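Local coordinates for protein glutathione synthetase-like effector 30 (Gpa-GSS30-apo) (Globodera pallida, PDB 5OET) that is a glutathione synthetase-like effector of a plant-parasitic nematode, probably secreted and recruited from the housekeeping enzyme to a new role, at residues A[426-431]-A[443-448]. Sequence-based numbering, arbitrary orientation.
Sequences EDILKK and YYLTEK. With MG (magnesium ion), chain C.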
loop_
_atom_site.group_PDB
_atom_site.type_symbol
_atom_site.label_atom_id
_atom_site.label_comp_id
_atom_site.label_asym_id
_atom_site.label_seq_id
_atom_site.Cartn_x
_atom_site.Cartn_y
_atom_site.Cartn_z
ATOM N N GLU A 426 -46.537 8.159 -5.464
ATOM C CA GLU A 426 -47.933 7.953 -5.003
ATOM C C GLU A 426 -48.042 6.879 -3.881
ATOM O O GLU A 426 -49.027 6.878 -3.120
ATOM C CB GLU A 426 -48.889 7.646 -6.182
ATOM C CG GLU A 426 -49.416 8.867 -6.982
ATOM C CD GLU A 426 -48.470 9.443 -8.067
ATOM O OE1 GLU A 426 -47.362 8.902 -8.315
ATOM O OE2 GLU A 426 -48.842 10.473 -8.702
ATOM N N ASP A 427 -47.025 5.999 -3.763
ATOM C CA ASP A 427 -46.888 5.071 -2.613
ATOM C C ASP A 427 -46.863 5.743 -1.240
ATOM O O ASP A 427 -47.154 5.084 -0.253
ATOM C CB ASP A 427 -45.588 4.230 -2.691
ATOM C CG ASP A 427 -45.623 3.154 -3.746
ATOM O OD1 ASP A 427 -46.700 2.568 -3.954
ATOM O OD2 ASP A 427 -44.552 2.857 -4.327
ATOM N N ILE A 428 -46.460 7.010 -1.174
ATOM C CA ILE A 428 -46.415 7.758 0.079
ATOM C C ILE A 428 -47.831 7.973 0.623
ATOM O O ILE A 428 -48.052 7.776 1.820
ATOM C CB ILE A 428 -45.657 9.098 -0.084
ATOM C CG1 ILE A 428 -44.180 8.823 -0.437
ATOM C CG2 ILE A 428 -45.742 9.930 1.191
ATOM C CD1 ILE A 428 -43.453 10.025 -1.018
ATOM N N LEU A 429 -48.774 8.347 -0.249
ATOM C CA LEU A 429 -50.190 8.498 0.145
ATOM C C LEU A 429 -50.820 7.137 0.452
ATOM O O LEU A 429 -51.592 6.995 1.427
ATOM C CB LEU A 429 -51.016 9.207 -0.937
ATOM C CG LEU A 429 -50.609 10.601 -1.451
ATOM C CD1 LEU A 429 -51.867 11.360 -1.869
ATOM C CD2 LEU A 429 -49.809 11.419 -0.440
ATOM N N LYS A 430 -50.481 6.144 -0.375
ATOM C CA LYS A 430 -50.930 4.767 -0.172
ATOM C C LYS A 430 -50.514 4.199 1.182
ATOM O O LYS A 430 -51.342 3.655 1.908
ATOM C CB LYS A 430 -50.394 3.849 -1.291
ATOM C CG LYS A 430 -51.025 4.045 -2.687
ATOM C CD LYS A 430 -52.516 4.398 -2.709
ATOM C CE LYS A 430 -53.406 3.347 -2.057
ATOM N NZ LYS A 430 -53.638 2.200 -2.972
ATOM N N LYS A 431 -49.233 4.323 1.502
ATOM C CA LYS A 431 -48.729 3.802 2.771
ATOM C C LYS A 431 -49.181 4.625 3.968
ATOM O O LYS A 431 -49.337 4.057 5.035
ATOM C CB LYS A 431 -47.209 3.611 2.802
ATOM C CG LYS A 431 -46.843 2.394 3.661
ATOM C CD LYS A 431 -45.760 2.616 4.698
ATOM C CE LYS A 431 -45.455 1.278 5.394
ATOM N NZ LYS A 431 -44.304 1.243 6.355
ATOM N N TYR A 443 -41.287 6.319 11.209
ATOM C CA TYR A 443 -41.076 6.908 9.884
ATOM C C TYR A 443 -41.265 8.411 9.930
ATOM O O TYR A 443 -41.937 8.927 10.810
ATOM C CB TYR A 443 -42.058 6.318 8.854
ATOM C CG TYR A 443 -41.858 4.848 8.538
ATOM C CD1 TYR A 443 -42.477 3.875 9.295
ATOM C CD2 TYR A 443 -41.066 4.437 7.474
ATOM C CE1 TYR A 443 -42.331 2.523 9.015
ATOM C CE2 TYR A 443 -40.896 3.082 7.176
ATOM C CZ TYR A 443 -41.526 2.125 7.961
ATOM O OH TYR A 443 -41.394 0.776 7.678
ATOM N N TYR A 444 -40.669 9.114 8.971
ATOM C CA TYR A 444 -40.931 10.544 8.763
ATOM C C TYR A 444 -40.980 10.923 7.279
ATOM O O TYR A 444 -40.568 10.160 6.412
ATOM C CB TYR A 444 -39.891 11.388 9.497
ATOM C CG TYR A 444 -38.492 11.258 8.960
ATOM C CD1 TYR A 444 -37.666 10.216 9.361
ATOM C CD2 TYR A 444 -37.983 12.184 8.056
ATOM C CE1 TYR A 444 -36.381 10.082 8.857
ATOM C CE2 TYR A 444 -36.692 12.060 7.551
ATOM C CZ TYR A 444 -35.896 11.013 7.960
ATOM O OH TYR A 444 -34.617 10.908 7.461
ATOM N N LEU A 445 -41.514 12.109 7.008
ATOM C CA LEU A 445 -41.611 12.666 5.660
ATOM C C LEU A 445 -40.474 13.664 5.438
ATOM O O LEU A 445 -40.300 14.547 6.256
ATOM C CB LEU A 445 -42.949 13.376 5.465
ATOM C CG LEU A 445 -44.039 12.710 4.645
ATOM C CD1 LEU A 445 -45.222 13.667 4.521
ATOM C CD2 LEU A 445 -43.584 12.327 3.247
ATOM N N THR A 446 -39.716 13.513 4.346
ATOM C CA THR A 446 -38.780 14.551 3.905
ATOM C C THR A 446 -38.853 14.878 2.408
ATOM O O THR A 446 -39.379 14.110 1.603
ATOM C CB THR A 446 -37.331 14.223 4.292
ATOM O OG1 THR A 446 -36.572 15.429 4.395
ATOM C CG2 THR A 446 -36.670 13.259 3.372
ATOM N N GLU A 447 -38.312 16.044 2.072
ATOM C CA GLU A 447 -38.207 16.503 0.703
ATOM C C GLU A 447 -37.140 15.645 0.055
ATOM O O GLU A 447 -36.058 15.493 0.601
ATOM C CB GLU A 447 -37.812 17.986 0.611
ATOM C CG GLU A 447 -38.905 18.987 0.992
ATOM C CD GLU A 447 -38.986 20.230 0.088
ATOM O OE1 GLU A 447 -38.526 20.191 -1.090
ATOM O OE2 GLU A 447 -39.562 21.255 0.552
ATOM N N LYS A 448 -37.471 15.064 -1.098
ATOM C CA LYS A 448 -36.514 14.342 -1.917
ATOM C C LYS A 448 -35.597 15.361 -2.561
ATOM O O LYS A 448 -36.059 16.376 -3.066
ATOM C CB LYS A 448 -37.245 13.538 -2.992
ATOM C CG LYS A 448 -36.358 12.614 -3.814
ATOM C CD LYS A 448 -37.216 11.805 -4.794
ATOM C CE LYS A 448 -36.394 10.733 -5.503
ATOM N NZ LYS A 448 -37.238 9.888 -6.390
HETATM MG MG MG C . -47.586 11.366 -9.831
#
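Lys-431 reaches from the helix to Tyr-443 on the strand, and its amino end alone makes the approach. Its CB points toward the strand, but CB, CG, CD and CE all stay beyond 4.2 Å of 443-448. The chain bends at chi2 (-131°) and then runs extended, which carries NZ to 3.2 Å from Tyr-443 OH and 3.3 Å from Tyr-443 CZ. The ammonium comes in obliquely at the phenol end of the ring, with the two side chains at about a right angle. That hydroxyl is hydrogen-bonded to Asp-421, whose carboxylate would probably make the surroundings more welcoming to the lysine charge.

One helical turn earlier, Ile-428 meets Leu-445 through methyl groups, CG2 to CD2 at 3.8 Å. Chi1 of Ile-428 (-64°) sets this CG2 branch anti to the backbone N. The order of the two pairs shows the helix and strand running in roughly opposite directions.

Glu-426 OE2 binds the magnesium ion at 1.9 Å, with His-406 as the other protein ligand; this site lies apart from the packing. Helix 427-434 lies over one face of the four-stranded antiparallel sheet, where Lys-431 also touches Phe-423 of strand 422-424, in what is probably the ATP-grasp part of the fold. Strand 443-447 runs between strands 384-386 and 408-412, and its Tyr-444 meets helix 349-354.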